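Local coordinates for protein mandelate racemase/muconate lactonizing enzyme (Roseovarius nubinhibens, PDB 2QDD) that is of unknown specific function but, as a magnesium-binding member of the mandelate racemase/muconate lactonizing enzyme family, probably catalyses a reaction on a carboxylate substrate, at residues A[166-171]-A[199-204]; A[218-223]-A[239-244]. One frame throughout, in Å; residues are numbered along the deposited sequence. Where two conformers were deposited one is given.

Contact 1: residues A[166-171]-A[199-204]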
ATOM      1  N   ALA A 166      25.010  15.350 -21.565  1.00 32.81           N
ATOM      2  CA  ALA A 166      26.307  15.170 -20.924  1.00 34.68           C
ATOM      3  C   ALA A 166      26.442  13.762 -20.353  1.00 37.43           C
ATOM      4  O   ALA A 166      25.651  13.341 -19.508  1.00 39.00           O
ATOM      5  CB  ALA A 166      26.506  16.213 -19.837  1.00 33.12           C
ATOM      6  N   LYS A 167      27.449  13.037 -20.825  1.00 42.83           N
ATOM      7  CA  LYS A 167      27.630  11.634 -20.462  1.00 44.12           C
ATOM      8  C   LYS A 167      28.504  11.517 -19.214  1.00 47.19           C
ATOM      9  O   LYS A 167      29.698  11.822 -19.247  1.00 47.69           O
ATOM     10  CB  LYS A 167      28.234  10.843 -21.627  1.00 42.49           C
ATOM     11  CG  LYS A 167      27.607  11.123 -22.983  1.00 46.90           C
ATOM     12  CD  LYS A 167      26.357  10.296 -23.221  1.00 51.14           C
ATOM     13  CE  LYS A 167      25.524  10.887 -24.353  1.00 51.22           C
ATOM     14  NZ  LYS A 167      24.243  10.147 -24.537  1.00 62.68           N
ATOM     15  N   ILE A 168      27.891  11.097 -18.110  1.00 47.23           N
ATOM     16  CA  ILE A 168      28.595  10.904 -16.843  1.00 45.70           C
ATOM     17  C   ILE A 168      28.454   9.450 -16.385  1.00 49.30           C
ATOM     18  O   ILE A 168      27.915   8.617 -17.118  1.00 51.49           O
ATOM     19  CB  ILE A 168      28.090  11.874 -15.744  1.00 46.44           C
ATOM     20  CG1 ILE A 168      26.583  11.714 -15.528  1.00 41.47           C
ATOM     21  CG2 ILE A 168      28.455  13.323 -16.086  1.00 47.65           C
ATOM     22  CD1 ILE A 168      26.108  12.187 -14.187  1.00 36.22           C
ATOM     23  N   GLY A 169      28.946   9.147 -15.184  1.00 54.34           N
ATOM     24  CA  GLY A 169      28.862   7.794 -14.633  1.00 60.29           C
ATOM     25  C   GLY A 169      30.217   7.151 -14.402  1.00 65.17           C
ATOM     26  O   GLY A 169      31.257   7.733 -14.720  1.00 65.47           O
ATOM     27  N   GLY A 170      30.199   5.938 -13.856  1.00 70.65           N
ATOM     28  CA  GLY A 170      31.365   5.362 -13.187  1.00 75.65           C
ATOM     29  C   GLY A 170      31.189   5.355 -11.680  1.00 79.54           C
ATOM     30  O   GLY A 170      30.379   6.112 -11.138  1.00 80.23           O
ATOM     31  N   SER A 171      31.955   4.505 -10.998  1.00 83.86           N
ATOM     32  CA  SER A 171      31.779   4.282  -9.558  1.00 85.89           C
ATOM     33  C   SER A 171      32.664   5.172  -8.668  1.00 84.53           C
ATOM     34  O   SER A 171      32.822   4.900  -7.473  1.00 85.06           O
ATOM     35  CB  SER A 171      31.944   2.796  -9.204  1.00 87.29           C
ATOM     36  OG  SER A 171      33.111   2.241  -9.790  1.00 88.76           O
ATOM     37  N   ARG A 199      23.082   3.736 -16.997  1.00 38.79           N
ATOM     38  CA  ARG A 199      23.025   2.569 -16.097  1.00 33.95           C
ATOM     39  C   ARG A 199      24.292   2.275 -15.283  1.00 31.78           C
ATOM     40  O   ARG A 199      24.408   1.210 -14.680  1.00 39.53           O
ATOM     41  CB  ARG A 199      22.525   1.310 -16.823  1.00 31.42           C
ATOM     42  CG  ARG A 199      21.210   1.493 -17.555  1.00 29.61           C
ATOM     43  CD  ARG A 199      20.876   0.294 -18.411  1.00 35.19           C
ATOM     44  NE  ARG A 199      21.599   0.338 -19.680  1.00 31.08           N
ATOM     45  CZ  ARG A 199      21.459  -0.545 -20.663  1.00 35.09           C
ATOM     46  NH1 ARG A 199      22.163  -0.401 -21.780  1.00 34.13           N
ATOM     47  NH2 ARG A 199      20.615  -1.562 -20.544  1.00 27.98           N
ATOM     48  N   ALA A 200      25.217   3.229 -15.242  1.00 35.49           N
ATOM     49  CA  ALA A 200      26.529   3.018 -14.628  1.00 39.64           C
ATOM     50  C   ALA A 200      26.536   3.119 -13.096  1.00 40.59           C
ATOM     51  O   ALA A 200      27.523   2.756 -12.459  1.00 48.69           O
ATOM     52  CB  ALA A 200      27.560   3.964 -15.233  1.00 39.88           C
ATOM     53  N   TRP A 201      25.446   3.610 -12.512  1.00 37.67           N
ATOM     54  CA  TRP A 201      25.325   3.695 -11.061  1.00 31.84           C
ATOM     55  C   TRP A 201      24.600   2.495 -10.451  1.00 35.93           C
ATOM     56  O   TRP A 201      23.747   1.871 -11.090  1.00 37.74           O
ATOM     57  CB  TRP A 201      24.635   4.998 -10.658  1.00 32.22           C
ATOM     58  CG  TRP A 201      25.464   6.223 -10.885  1.00 29.31           C
ATOM     59  CD1 TRP A 201      26.824   6.280 -11.054  1.00 32.90           C
ATOM     60  CD2 TRP A 201      24.995   7.577 -10.958  1.00 31.91           C
ATOM     61  NE1 TRP A 201      27.224   7.586 -11.229  1.00 39.40           N
ATOM     62  CE2 TRP A 201      26.122   8.401 -11.179  1.00 29.14           C
ATOM     63  CE3 TRP A 201      23.728   8.173 -10.873  1.00 35.73           C
ATOM     64  CZ2 TRP A 201      26.021   9.787 -11.306  1.00 29.78           C
ATOM     65  CZ3 TRP A 201      23.630   9.552 -10.990  1.00 33.08           C
ATOM     66  CH2 TRP A 201      24.769  10.342 -11.212  1.00 30.58           C
ATOM     67  N   THR A 202      24.969   2.161  -9.218  1.00 36.67           N
ATOM     68  CA  THR A 202      24.086   1.416  -8.314  1.00 32.93           C
ATOM     69  C   THR A 202      23.240   2.445  -7.551  1.00 28.70           C
ATOM     70  O   THR A 202      23.596   3.633  -7.545  1.00 24.96           O
ATOM     71  CB  THR A 202      24.904   0.551  -7.328  1.00 37.00           C
ATOM     72  OG1 THR A 202      25.963   1.334  -6.761  1.00 37.23           O
ATOM     73  CG2 THR A 202      25.468  -0.692  -8.029  1.00 31.14           C
ATOM     74  N   PRO A 203      22.107   2.019  -6.942  1.00 28.01           N
ATOM     75  CA  PRO A 203      21.307   2.955  -6.134  1.00 27.81           C
ATOM     76  C   PRO A 203      22.090   3.765  -5.099  1.00 26.58           C
ATOM     77  O   PRO A 203      21.816   4.950  -4.932  1.00 27.15           O
ATOM     78  CB  PRO A 203      20.290   2.041  -5.444  1.00 28.88           C
ATOM     79  CG  PRO A 203      20.108   0.926  -6.390  1.00 23.65           C
ATOM     80  CD  PRO A 203      21.471   0.686  -6.993  1.00 25.43           C
ATOM     81  N   ALA A 204      23.068   3.135  -4.449  1.00 27.19           N
ATOM     82  CA  ALA A 204      23.916   3.779  -3.441  1.00 26.97           C
ATOM     83  C   ALA A 204      24.702   4.976  -3.968  1.00 25.20           C
ATOM     84  O   ALA A 204      24.744   6.030  -3.328  1.00 31.89           O
ATOM     85  CB  ALA A 204      24.869   2.765  -2.862  1.00 25.32           C
TER
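W201 reaches from the loop 199-202 to the loop that follows strand 163-167. From CB its CG lies beside the backbone N, anti to the carbonyl carbon (chi1 -70°), and the indole then reaches across to 168-170. W201 CD1 is 3.6 Å from G170 O, an oxygen at the ring's edge, close to its plane. W201 NE1, the next atom round, sits 3.8 Å from G169 CA, and its hydrogen bond goes to OD2 of D176, whose OD1 accepts the N-H of G169, so one carboxylate ties the ring to the backbone of 166-171. Both loops follow strands of the TIM-like barrel of the enolase superfamily, 163-167 and 192-196, and helix 173-185 lies between them in sequence. Farther out, CZ2 and CH2 meet the tip of I168, whose CD1 comes within 3.7 Å of W201 CH2, the two side chains crossing obliquely. An alanine in place of W201 would remove the whole indole and would probably loosen the loop 168-170, losing both the apolar contact with I168 and the bond to D176. Alongside, A200 CB points at the glycines, 3.6 Å from G170 N; a CB on G169 would clash with it.

Contact 2: residues A[218-223]-A[239-244]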
ATOM      1  N   TRP A 218      17.555  17.145 -15.451  1.00 26.54           N
ATOM      2  CA  TRP A 218      17.237  15.762 -15.825  1.00 27.05           C
ATOM      3  C   TRP A 218      18.361  14.774 -15.548  1.00 29.56           C
ATOM      4  O   TRP A 218      19.523  15.038 -15.861  1.00 32.11           O
ATOM      5  CB  TRP A 218      16.921  15.683 -17.315  1.00 31.33           C
ATOM      6  CG  TRP A 218      15.524  16.057 -17.706  1.00 34.87           C
ATOM      7  CD1 TRP A 218      15.139  17.168 -18.401  1.00 32.01           C
ATOM      8  CD2 TRP A 218      14.331  15.296 -17.476  1.00 33.34           C
ATOM      9  NE1 TRP A 218      13.783  17.160 -18.598  1.00 35.44           N
ATOM     10  CE2 TRP A 218      13.261  16.020 -18.047  1.00 33.36           C
ATOM     11  CE3 TRP A 218      14.062  14.079 -16.836  1.00 28.29           C
ATOM     12  CZ2 TRP A 218      11.945  15.565 -18.004  1.00 31.05           C
ATOM     13  CZ3 TRP A 218      12.748  13.631 -16.784  1.00 29.30           C
ATOM     14  CH2 TRP A 218      11.706  14.374 -17.360  1.00 32.93           C
ATOM     15  N   ILE A 219      18.002  13.637 -14.958  1.00 30.80           N
ATOM     16  CA  ILE A 219      18.906  12.499 -14.842  1.00 26.75           C
ATOM     17  C   ILE A 219      18.329  11.344 -15.637  1.00 28.43           C
ATOM     18  O   ILE A 219      17.216  10.883 -15.361  1.00 28.88           O
ATOM     19  CB  ILE A 219      19.112  12.059 -13.364  1.00 26.20           C
ATOM     20  CG1 ILE A 219      19.557  13.235 -12.486  1.00 24.80           C
ATOM     21  CG2 ILE A 219      20.099  10.887 -13.276  1.00 26.82           C
ATOM     22  CD1 ILE A 219      20.826  13.963 -12.948  1.00 27.07           C
ATOM     23  N   GLU A 220      19.083  10.888 -16.631  1.00 29.09           N
ATOM     24  CA  GLU A 220      18.623   9.818 -17.500  1.00 37.01           C
ATOM     25  C   GLU A 220      19.139   8.479 -17.000  1.00 33.59           C
ATOM     26  O   GLU A 220      20.354   8.290 -16.847  1.00 30.60           O
ATOM     27  CB  GLU A 220      19.045  10.068 -18.949  1.00 35.18           C
ATOM     28  CG  GLU A 220      18.381   9.146 -19.964  1.00 50.52           C
ATOM     29  CD  GLU A 220      19.024   9.220 -21.344  1.00 57.16           C
ATOM     30  OE1 GLU A 220      19.439  10.329 -21.759  1.00 69.76           O
ATOM     31  OE2 GLU A 220      19.110   8.167 -22.018  1.00 69.02           O
ATOM     32  N   GLN A 221      18.189   7.581 -16.727  1.00 32.97           N
ATOM     33  CA  GLN A 221      18.417   6.168 -16.401  1.00 33.56           C
ATOM     34  C   GLN A 221      19.669   5.887 -15.553  1.00 33.69           C
ATOM     35  O   GLN A 221      20.672   5.373 -16.062  1.00 34.04           O
ATOM     36  CB  GLN A 221      18.350   5.302 -17.671  1.00 35.75           C
ATOM     37  CG  GLN A 221      18.375   3.791 -17.429  1.00 35.29           C
ATOM     38  CD  GLN A 221      17.015   3.167 -17.281  1.00 32.33           C
ATOM     39  OE1 GLN A 221      16.109   3.431 -18.062  1.00 37.51           O
ATOM     40  NE2 GLN A 221      16.873   2.296 -16.287  1.00 40.08           N
ATOM     41  N   PRO A 222      19.625   6.252 -14.255  1.00 35.15           N
ATOM     42  CA  PRO A 222      20.837   6.137 -13.445  1.00 34.98           C
ATOM     43  C   PRO A 222      21.252   4.682 -13.179  1.00 35.36           C
ATOM     44  O   PRO A 222      22.444   4.393 -13.078  1.00 35.39           O
ATOM     45  CB  PRO A 222      20.473   6.873 -12.147  1.00 33.66           C
ATOM     46  CG  PRO A 222      18.990   6.816 -12.068  1.00 35.49           C
ATOM     47  CD  PRO A 222      18.480   6.778 -13.482  1.00 37.83           C
ATOM     48  N   CYS A 223      20.273   3.782 -13.108  1.00 33.90           N
ATOM     49  CA  CYS A 223      20.499   2.396 -12.714  1.00 34.72           C
ATOM     50  C   CYS A 223      19.953   1.416 -13.758  1.00 34.73           C
ATOM     51  O   CYS A 223      19.328   1.824 -14.732  1.00 36.58           O
ATOM     52  CB  CYS A 223      19.869   2.137 -11.343  1.00 32.42           C
ATOM     53  SG  CYS A 223      20.486   3.211 -10.012  1.00 38.23           S
ATOM     54  N   PRO A 239      14.384  15.456 -11.550  1.00 22.97           N
ATOM     55  CA  PRO A 239      13.569  14.725 -12.527  1.00 24.59           C
ATOM     56  C   PRO A 239      14.295  13.503 -13.103  1.00 22.06           C
ATOM     57  O   PRO A 239      15.470  13.593 -13.456  1.00 23.63           O
ATOM     58  CB  PRO A 239      13.335  15.763 -13.646  1.00 25.13           C
ATOM     59  CG  PRO A 239      13.561  17.077 -13.019  1.00 22.48           C
ATOM     60  CD  PRO A 239      14.633  16.843 -11.987  1.00 26.82           C
ATOM     61  N   ILE A 240      13.591  12.376 -13.187  1.00 25.91           N
ATOM     62  CA  ILE A 240      14.185  11.133 -13.677  0.50 27.56           C
ATOM     63  C   ILE A 240      13.588  10.739 -15.025  1.00 26.03           C
ATOM     64  O   ILE A 240      12.367  10.666 -15.185  1.00 24.22           O
ATOM     65  CB  ILE A 240      14.125   9.984 -12.615  0.50 29.62           C
ATOM     66  CG1 ILE A 240      15.340  10.067 -11.690  0.50 33.71           C
ATOM     67  CG2 ILE A 240      14.118   8.593 -13.261  0.50 25.51           C
ATOM     68  CD1 ILE A 240      15.025  10.583 -10.320  0.50 41.93           C
ATOM     69  N   MET A 241      14.475  10.518 -15.994  1.00 27.55           N
ATOM     70  CA  MET A 241      14.122  10.073 -17.339  1.00 26.75           C
ATOM     71  C   MET A 241      14.494   8.597 -17.469  1.00 28.07           C
ATOM     72  O   MET A 241      15.646   8.223 -17.241  1.00 31.42           O
ATOM     73  CB  MET A 241      14.893  10.918 -18.362  1.00 27.10           C
ATOM     74  CG  MET A 241      14.859  10.437 -19.813  1.00 27.12           C
ATOM     75  SD  MET A 241      13.537  11.103 -20.828  1.00 30.24           S
ATOM     76  CE  MET A 241      13.430  12.827 -20.321  1.00 31.40           C
ATOM     77  N   LEU A 242      13.521   7.761 -17.817  1.00 25.14           N
ATOM     78  CA  LEU A 242      13.797   6.345 -18.066  1.00 24.31           C
ATOM     79  C   LEU A 242      13.932   6.050 -19.551  1.00 27.17           C
ATOM     80  O   LEU A 242      13.422   6.802 -20.377  1.00 25.56           O
ATOM     81  CB  LEU A 242      12.716   5.462 -17.453  1.00 21.72           C
ATOM     82  CG  LEU A 242      12.583   5.498 -15.930  1.00 27.04           C
ATOM     83  CD1 LEU A 242      11.476   4.565 -15.519  1.00 21.73           C
ATOM     84  CD2 LEU A 242      13.881   5.131 -15.229  1.00 25.71           C
ATOM     85  N   ASP A 243      14.626   4.957 -19.877  1.00 25.37           N
ATOM     86  CA  ASP A 243      14.988   4.626 -21.260  1.00 25.57           C
ATOM     87  C   ASP A 243      15.137   3.112 -21.433  1.00 24.05           C
ATOM     88  O   ASP A 243      14.192   2.438 -21.835  1.00 23.54           O
ATOM     89  CB  ASP A 243      16.266   5.384 -21.676  1.00 34.74           C
ATOM     90  CG  ASP A 243      16.646   5.177 -23.155  1.00 38.99           C
ATOM     91  OD1 ASP A 243      15.828   4.665 -23.951  1.00 43.87           O
ATOM     92  OD2 ASP A 243      17.783   5.544 -23.523  1.00 46.13           O
ATOM     93  N   GLU A 244      16.312   2.581 -21.109  1.00 26.09           N
ATOM     94  CA  GLU A 244      16.704   1.232 -21.537  1.00 28.37           C
ATOM     95  C   GLU A 244      15.963   0.088 -20.841  1.00 31.23           C
ATOM     96  O   GLU A 244      15.917  -1.019 -21.371  1.00 35.59           O
ATOM     97  CB  GLU A 244      18.216   1.043 -21.400  1.00 28.51           C
ATOM     98  CG  GLU A 244      19.039   1.887 -22.378  1.00 29.26           C
ATOM     99  CD  GLU A 244      19.471   3.227 -21.794  1.00 38.36           C
ATOM    100  OE1 GLU A 244      18.966   3.605 -20.717  1.00 39.26           O
ATOM    101  OE2 GLU A 244      20.318   3.907 -22.411  1.00 47.72           O
TER
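CG is anti to the backbone N in E220 (chi1 -169°), Q221, M241 and D243, and what follows differs: E220 runs on extended, while Q221 and M241 bend at chi2. They sit on or just after the two strands of a parallel beta-alpha-beta unit of the enolase-superfamily barrel, strands 218-220 and 240-242 joined through helix 226-233. I219 N donates to P239 O nearly along the C=O axis, I219 O receives M241 N at 2.8 Å, and Q221 N donates to M241 O at 2.7 Å.

W218 is gripped on both faces. P239 CB lies over one face of the six-membered ring, while the bend of M241 brings CE over the opposite face, 3.5 Å from its centroid; both are CH-pi contacts. M241 SD stands obliquely, a longer Met-aromatic contact, and I240 O meets the ring edge at CZ3. W218 also packs against A204 of a neighbouring subunit.

E220 and M241 leave their strands side by side, CG against CG; E220 runs on to the metal site, whereas M241 folds back over W218. E220, D243 and E244 all bind Mg(2+), though no metal is bound to this chain in the model. E220 OE2 lies 3.3 Å from D243 OD2, two acceptors with carboxylate planes 55° apart. Such crowding would tend to raise their proton affinity, an effect that the salt bridges of E220 to K265 and of D243 to R270 and K267 probably offset; E244 OE2 is bonded to Y59.

Q221 acts as a second-shell residue, holding the backbone of the metal ligand D243. Its NE2 donates to C223 O at 2.9 Å, with that oxygen in the amide plane, which fixes the rotation of the amide; Q221 OE1 accepts D243 N at 2.8 Å in the carbonyl plane.

Contact 1 closes before contact 2 opens along the chain, and their centres lie 11 Å apart on the same side of the chain's centre. Both reach the barrel sheet, in which strands 163-167, 192-196, 218-220 and 240-242 run parallel as neighbours in that order; helix 203-210 leads from one contact to the next. They touch directly: R199 N probably bonds to Q221 O (3.1 Å) and W201 N to P222 O (3.2 Å), so the loop of contact 1 is tied to the loop after strand 218-220. D196, another magnesium ligand, ends the strand between them, salt-bridged to K167 and close to E220, which places both contacts around the metal site.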